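Side-chain contact in PHB depolymerase (Penicillium funiculosum, PDB 2D81), which hydrolyses the ester bonds of the biopolyester polyhydroxybutyrate and, as an alpha/beta hydrolase with a circularly permuted chain, binds an (R)-3-hydroxybutyrate trimer: residues 160-164 and 165-169. Residues are numbered along the deposited sequence; the frame is centred on the assembly and turned at random.
Sequences CNYDG and AGAAL
D163 O accepts from A167 N (3.0 Å) and G164 O from A168 N; these two bonds close the first turn of helix 164-173, which follows an inverse gamma turn centred on D163 at the end of the loop from strand 157-159. D163 occupies the N-cap, and its carboxylate turns back over the amides of the first turn: with CG anti to the backbone N (chi1 -177°), OD2 accepts a hydrogen bond from G166 N at 3.0 Å. The amide reaches OD2 from above the carboxylate plane, 63° out of it, although its N-H points well at the oxygen (158°). Water 1 lies 3.0 Å from D163 OD2 and accepts from A165 N, and two successive amides of the opening turn are thereby satisfied, one directly and one through solvent. The other carboxylate oxygen, OD1, is held by a salt bridge from R179 and a hydrogen bond from W250 NE1, which fixes the rotation of the group. The positive end of the helix dipole and R179 would both be expected to favour the ionised carboxylate. This cap starts a helix that lies against the large sheet of the alpha/beta hydrolase fold, where A167 and A168 pack on Y94 of strand 92-98. Replacing D163 with alanine removes the carboxylate, which would probably leave G166 N uncapped and W250 NE1 and R179 without the acceptor they share. The Y162 side chain reaches along the start of the helix to A167, whose CB lies 3.8 Å from Y162 CZ and approaches the ring obliquely. Y162 OH, 3.1 Å from A167 CB, is hydrogen-bonded to the Y94 hydroxyl, while the ring lies nearly parallel to that of W96, anchoring the loop to the same strand.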
loop_
_atom_site.group_PDB
_atom_site.type_symbol
_atom_site.label_atom_id
_atom_site.label_comp_id
_atom_site.label_asym_id
_atom_site.label_seq_id
_atom_site.Cartn_x
_atom_site.Cartn_y
_atom_site.Cartn_z
ATOM N N CYS A 160 15.065 -10.350 4.632
ATOM C CA CYS A 160 15.772 -10.285 3.358
ATOM C C CYS A 160 17.062 -9.485 3.481
ATOM O O CYS A 160 17.638 -9.070 2.474
ATOM C CB CYS A 160 14.889 -9.632 2.294
ATOM S SG CYS A 160 13.392 -10.570 1.847
ATOM N N ASN A 161 17.506 -9.266 4.715
ATOM C CA ASN A 161 18.681 -8.440 4.971
ATOM C C ASN A 161 18.509 -7.090 4.280
ATOM O O ASN A 161 19.463 -6.504 3.767
ATOM C CB ASN A 161 19.947 -9.142 4.464
ATOM C CG ASN A 161 21.219 -8.413 4.862
ATOM O OD1 ASN A 161 21.392 -8.027 6.019
ATOM N ND2 ASN A 161 22.120 -8.232 3.906
ATOM N N TYR A 162 17.270 -6.610 4.267
ATOM C CA TYR A 162 16.952 -5.307 3.699
ATOM C C TYR A 162 15.734 -4.730 4.402
ATOM O O TYR A 162 14.657 -5.325 4.395
ATOM C CB TYR A 162 16.674 -5.431 2.199
ATOM C CG TYR A 162 16.276 -4.128 1.539
ATOM C CD1 TYR A 162 14.972 -3.923 1.083
ATOM C CD2 TYR A 162 17.206 -3.106 1.359
ATOM C CE1 TYR A 162 14.606 -2.723 0.453
ATOM C CE2 TYR A 162 16.852 -1.906 0.735
ATOM C CZ TYR A 162 15.555 -1.722 0.284
ATOM O OH TYR A 162 15.218 -0.542 -0.343
ATOM N N ASP A 163 15.923 -3.566 5.014
ATOM C CA ASP A 163 14.861 -2.883 5.738
ATOM C C ASP A 163 13.967 -2.140 4.748
ATOM O O ASP A 163 14.169 -0.956 4.485
ATOM C CB ASP A 163 15.476 -1.897 6.735
ATOM C CG ASP A 163 14.435 -1.197 7.594
ATOM O OD1 ASP A 163 14.826 -0.310 8.378
ATOM O OD2 ASP A 163 13.234 -1.530 7.495
ATOM N N GLY A 164 12.984 -2.849 4.198
ATOM C CA GLY A 164 12.117 -2.264 3.191
ATOM C C GLY A 164 11.243 -1.145 3.720
ATOM O O GLY A 164 11.100 -0.111 3.069
ATOM N N ALA A 165 10.654 -1.350 4.894
ATOM C CA ALA A 165 9.788 -0.338 5.489
ATOM C C ALA A 165 10.569 0.950 5.692
ATOM O O ALA A 165 10.096 2.038 5.356
ATOM C CB ALA A 165 9.231 -0.836 6.823
ATOM N N GLY A 166 11.774 0.820 6.236
ATOM C CA GLY A 166 12.612 1.980 6.466
ATOM C C GLY A 166 13.010 2.676 5.178
ATOM O O GLY A 166 13.007 3.901 5.098
ATOM N N ALA A 167 13.360 1.892 4.164
ATOM C CA ALA A 167 13.743 2.457 2.876
ATOM C C ALA A 167 12.588 3.268 2.294
ATOM O O ALA A 167 12.781 4.390 1.824
ATOM C CB ALA A 167 14.141 1.346 1.913
ATOM N N ALA A 168 11.390 2.695 2.326
ATOM C CA ALA A 168 10.215 3.367 1.777
ATOM C C ALA A 168 9.897 4.657 2.532
ATOM O O ALA A 168 9.672 5.702 1.919
ATOM C CB ALA A 168 9.008 2.429 1.814
ATOM N N LEU A 169 9.874 4.587 3.858
ATOM C CA LEU A 169 9.525 5.754 4.665
ATOM C C LEU A 169 10.574 6.859 4.574
ATOM O O LEU A 169 10.234 8.043 4.496
ATOM C CB LEU A 169 9.321 5.350 6.129
ATOM C CG LEU A 169 8.106 4.463 6.415
ATOM C CD1 LEU A 169 8.086 4.089 7.890
ATOM C CD2 LEU A 169 6.822 5.199 6.023
HETATM O O HOH W 1 11.207 -3.619 6.619
#